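Xyloglucan-specific endo-beta-1,4-glucanase BoGH9A (Bacteroides ovatus, PDB 6DHT) cleaves the beta-1,4-linked glucan backbone of xyloglucan internally, with retention of the beta configuration, releasing xyloglucan oligosaccharides. Local coordinates at residues A[357-360]-A[361-365]; A[463-466]-A[467-471]. All coordinates share one frame; numbering follows the deposited sequence.

Interaction 1 of 2, residues A[357-360]-A[361-365]; sequences IYRE and EAIKK
The amides of Ala-362, Ile-363 and Lys-364 turn back to the carbonyls of Tyr-358, Arg-359 and Glu-360, three successive i to i+4 hydrogen bonds of an unbroken helix. The middle one, Ile-363 N to Arg-359 O, is 2.9 Å long and nearly straight, with an N-H...O angle of 165°. Helical geometry ends at Lys-365, whose amide still bonds to Glu-361 O. Between the side chains, Arg-359 passes obliquely over Ile-363. Its CG is anti to the backbone N (chi1 178°), and the chain runs extended as far as NE, which lets the guanidinium lie with one face against Ile-363 CD1, 4.0 Å from Arg-359 CZ; Ile-363 CG1 comes within 3.3 Å of Arg-359 NH1. Residues 357-364 belong to the short helix 356-364 of the glycoside hydrolase family 9 domain, an (alpha/alpha)6 barrel in this family. Arg-359 NE forms a salt bridge with Asp-397 near the start of helix 395-416, and Ile-363 rests on Phe-400 of the same helix. Putting an alanine at Arg-359 would probably leave the Asp-397 carboxylate without this charged mate and Ile-363 CG1 and CD1 without the guanidinium packed on them. On the exposed side, the Glu-360 chain bends at chi2 (64°), bringing OE2 to 3.1 Å from Lys-364 CE and 3.4 Å from Lys-364 CG. Glu-360 OE2 and Lys-364 NZ are 4.3 Å apart, too far for a salt bridge, though the opposite charges probably still attract. Tyr-358 faces the protein instead, its OH hydrogen-bonded to Glu-301 and its ring edge-to-face with Tyr-304.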
# COMPACT_ATOMS: atom_id res chain seq x y z
N ILE A 357 13.43 28.37 -2.35
CA ILE A 357 13.50 28.26 -0.91
C ILE A 357 13.11 26.84 -0.46
O ILE A 357 13.68 26.30 0.49
CB ILE A 357 12.65 29.36 -0.22
CG1 ILE A 357 12.97 29.44 1.25
CG2 ILE A 357 11.15 29.13 -0.46
CD1 ILE A 357 12.48 30.74 1.88
N TYR A 358 12.16 26.23 -1.16
CA TYR A 358 11.81 24.83 -0.88
C TYR A 358 12.86 23.83 -1.38
O TYR A 358 13.16 22.87 -0.70
CB TYR A 358 10.44 24.51 -1.48
CG TYR A 358 9.28 25.19 -0.80
CD1 TYR A 358 9.08 25.03 0.56
CD2 TYR A 358 8.39 25.96 -1.51
CE1 TYR A 358 8.04 25.63 1.21
CE2 TYR A 358 7.32 26.58 -0.87
CZ TYR A 358 7.16 26.41 0.49
OH TYR A 358 6.10 27.01 1.14
N ARG A 359 13.40 24.08 -2.57
CA ARG A 359 14.47 23.25 -3.10
C ARG A 359 15.63 23.12 -2.12
O ARG A 359 16.16 22.04 -1.89
CB ARG A 359 15.00 23.82 -4.42
CG ARG A 359 16.16 23.02 -5.00
CD ARG A 359 16.90 23.77 -6.06
NE ARG A 359 17.75 22.86 -6.83
CZ ARG A 359 18.95 22.42 -6.45
NH1 ARG A 359 19.48 22.81 -5.31
NH2 ARG A 359 19.64 21.59 -7.23
N GLU A 360 16.05 24.24 -1.53
CA GLU A 360 17.19 24.22 -0.63
C GLU A 360 16.90 23.34 0.57
O GLU A 360 17.78 22.64 1.04
CB GLU A 360 17.54 25.65 -0.20
CG GLU A 360 18.56 25.78 0.93
CD GLU A 360 19.94 25.24 0.58
OE1 GLU A 360 20.23 25.05 -0.62
OE2 GLU A 360 20.74 25.00 1.51
N GLU A 361 15.66 23.36 1.05
CA GLU A 361 15.28 22.49 2.16
C GLU A 361 15.35 21.02 1.77
O GLU A 361 15.82 20.19 2.54
CB GLU A 361 13.89 22.85 2.68
CG GLU A 361 13.74 24.30 3.19
CD GLU A 361 14.74 24.67 4.28
OE1 GLU A 361 14.69 24.05 5.37
OE2 GLU A 361 15.58 25.57 4.05
N ALA A 362 14.90 20.69 0.56
CA ALA A 362 15.02 19.31 0.06
C ALA A 362 16.46 18.86 -0.03
O ALA A 362 16.80 17.75 0.37
CB ALA A 362 14.36 19.17 -1.28
N ILE A 363 17.32 19.71 -0.59
CA ILE A 363 18.72 19.36 -0.75
C ILE A 363 19.40 19.15 0.61
O ILE A 363 20.18 18.20 0.77
CB ILE A 363 19.48 20.46 -1.55
CG1 ILE A 363 18.88 20.61 -2.94
CG2 ILE A 363 20.96 20.15 -1.64
CD1 ILE A 363 18.94 19.39 -3.81
N LYS A 364 19.10 20.03 1.57
CA LYS A 364 19.66 19.92 2.92
C LYS A 364 19.30 18.58 3.56
O LYS A 364 20.11 17.99 4.26
CB LYS A 364 19.17 21.05 3.82
CG LYS A 364 19.84 22.40 3.59
CD LYS A 364 19.53 23.37 4.73
CE LYS A 364 20.21 24.72 4.51
NZ LYS A 364 20.16 25.59 5.72
N LYS A 365 18.08 18.12 3.31
CA LYS A 365 17.57 16.91 3.97
C LYS A 365 17.67 15.67 3.08
O LYS A 365 17.01 14.67 3.35
CB LYS A 365 16.12 17.13 4.38
CG LYS A 365 15.91 18.27 5.35
CD LYS A 365 16.35 17.86 6.76
CE LYS A 365 16.48 19.04 7.70
NZ LYS A 365 15.26 19.86 7.71

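Interaction 2 of 2, residues A[463-466]-A[467-471]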
# COMPACT_ATOMS: atom_id res chain seq x y z
N TYR A 463 15.00 -5.82 -13.61
CA TYR A 463 14.37 -5.24 -12.44
C TYR A 463 12.86 -5.51 -12.44
O TYR A 463 12.28 -5.83 -11.39
CB TYR A 463 14.62 -3.74 -12.46
CG TYR A 463 16.07 -3.32 -12.30
CD1 TYR A 463 16.87 -3.79 -11.28
CD2 TYR A 463 16.62 -2.40 -13.18
CE1 TYR A 463 18.17 -3.37 -11.13
CE2 TYR A 463 17.91 -1.96 -13.03
CZ TYR A 463 18.68 -2.44 -12.02
OH TYR A 463 19.98 -2.01 -11.88
N LEU A 464 12.23 -5.37 -13.59
CA LEU A 464 10.80 -5.62 -13.72
C LEU A 464 10.47 -7.10 -13.51
O LEU A 464 9.49 -7.45 -12.85
CB LEU A 464 10.30 -5.12 -15.07
CG LEU A 464 8.80 -5.22 -15.30
CD1 LEU A 464 8.08 -4.40 -14.27
CD2 LEU A 464 8.46 -4.77 -16.69
N THR A 465 11.32 -7.98 -14.04
CA THR A 465 11.14 -9.40 -13.87
C THR A 465 11.09 -9.72 -12.39
O THR A 465 10.26 -10.54 -11.94
CB THR A 465 12.29 -10.15 -14.55
OG1 THR A 465 12.18 -9.97 -15.95
CG2 THR A 465 12.21 -11.64 -14.28
N ASN A 466 11.98 -9.11 -11.61
CA ASN A 466 12.02 -9.35 -10.19
C ASN A 466 10.81 -8.77 -9.42
O ASN A 466 10.39 -9.31 -8.40
CB ASN A 466 13.37 -8.91 -9.61
CG ASN A 466 14.43 -9.97 -9.82
OD1 ASN A 466 14.49 -10.93 -9.05
ND2 ASN A 466 15.26 -9.81 -10.84
N ALA A 467 10.24 -7.67 -9.93
CA ALA A 467 9.04 -7.11 -9.34
C ALA A 467 7.88 -8.08 -9.50
O ALA A 467 7.12 -8.30 -8.56
CB ALA A 467 8.73 -5.77 -9.95
N TYR A 468 7.74 -8.68 -10.68
CA TYR A 468 6.70 -9.70 -10.88
C TYR A 468 6.91 -10.92 -9.98
O TYR A 468 5.96 -11.50 -9.50
CB TYR A 468 6.58 -10.15 -12.34
CG TYR A 468 5.93 -9.16 -13.28
CD1 TYR A 468 4.54 -9.03 -13.36
CD2 TYR A 468 6.69 -8.42 -14.18
CE1 TYR A 468 3.94 -8.15 -14.26
CE2 TYR A 468 6.09 -7.52 -15.06
CZ TYR A 468 4.72 -7.41 -15.11
OH TYR A 468 4.16 -6.51 -16.01
N ARG A 469 8.17 -11.28 -9.72
CA ARG A 469 8.44 -12.42 -8.83
C ARG A 469 7.90 -12.17 -7.43
O ARG A 469 7.32 -13.06 -6.80
CB ARG A 469 9.94 -12.73 -8.77
CG ARG A 469 10.50 -13.28 -10.05
CD ARG A 469 12.02 -13.42 -10.01
NE ARG A 469 12.56 -13.95 -11.26
CZ ARG A 469 13.84 -13.86 -11.62
NH1 ARG A 469 14.73 -13.27 -10.84
NH2 ARG A 469 14.24 -14.37 -12.77
N ASN A 470 8.08 -10.95 -6.91
CA ASN A 470 7.58 -10.62 -5.59
C ASN A 470 6.05 -10.62 -5.57
O ASN A 470 5.45 -11.02 -4.56
CB ASN A 470 8.10 -9.26 -5.11
CG ASN A 470 9.44 -9.36 -4.43
OD1 ASN A 470 10.11 -10.37 -4.51
ND2 ASN A 470 9.87 -8.27 -3.79
N MET A 471 5.43 -10.16 -6.65
CA MET A 471 3.98 -10.28 -6.75
C MET A 471 3.52 -11.76 -6.74
O MET A 471 2.55 -12.10 -6.06
CB MET A 471 3.41 -9.52 -7.97
CG MET A 471 1.90 -9.58 -8.07
SD MET A 471 1.04 -8.87 -6.62
CE MET A 471 1.21 -7.19 -7.10
O HOH W 1 17.26 -12.01 -11.57
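Arg-469 NH1 donates to Asn-466 OD1 at 3.0 Å, an i to i+3 side-chain bond within the alpha-helix 461-474 of the family 9 catalytic domain. The bond is bent, with an N-H...O angle of 135°; NH1 sits above the amide's carbonyl plane, and the amide and guanidinium planes stand 86° apart. A water closes the group, accepting from both Arg-469 NH1 (2.9 Å) and Asn-466 ND2 (3.1 Å). One turn back along the helix, Thr-465 lays its methyl over a guanidinium face, CG2 being 3.7 Å from Arg-469 NH2. That methyl reaches the arginine because CG2 is the branch anti to the backbone N, whereas OG1 bonds to Asp-461 O. Elsewhere on the same helix, Leu-464 and Tyr-468 run side by side in the same direction, with Leu-464 CG 3.6 Å from Tyr-468 CE2. Farther out, salt bridges from Arg-469 NE to Glu-30 and from Arg-469 NH2 to Glu-420 fix the guanidinium; since Glu-30 belongs to the N-terminal Ig-like domain, the arginine links that domain to the catalytic one. Asn-466 ND2 also bonds to Val-462 O, which probably helps fix the rotation of the amide. Helix 551-567 packs against Leu-464 and Ala-467 through Leu-564, and the carbonyl O of Leu-564 is hydrogen-bonded by Tyr-468 OH.

Both interactions are contacts within one helix of the family 9 catalytic domain, spaced i to i+4, with an i to i+3 side-chain bond added in interaction 2; yet no element is shared between 356-364 and 461-474, whose contact centres are 33 Å apart and do not touch. Interaction 1 is a surface contact far from the chain centre, where a short helix meets 339-353 and 395-416. Interaction 2 is mostly buried, between 395-416, 439-458 and 551-567, so helix 395-416 borders both. Each carries an arginine with an aliphatic group over a guanidinium face, but the outer one forms a salt bridge with Asp-397, while the inner one joins two carboxylates, an amide and a water.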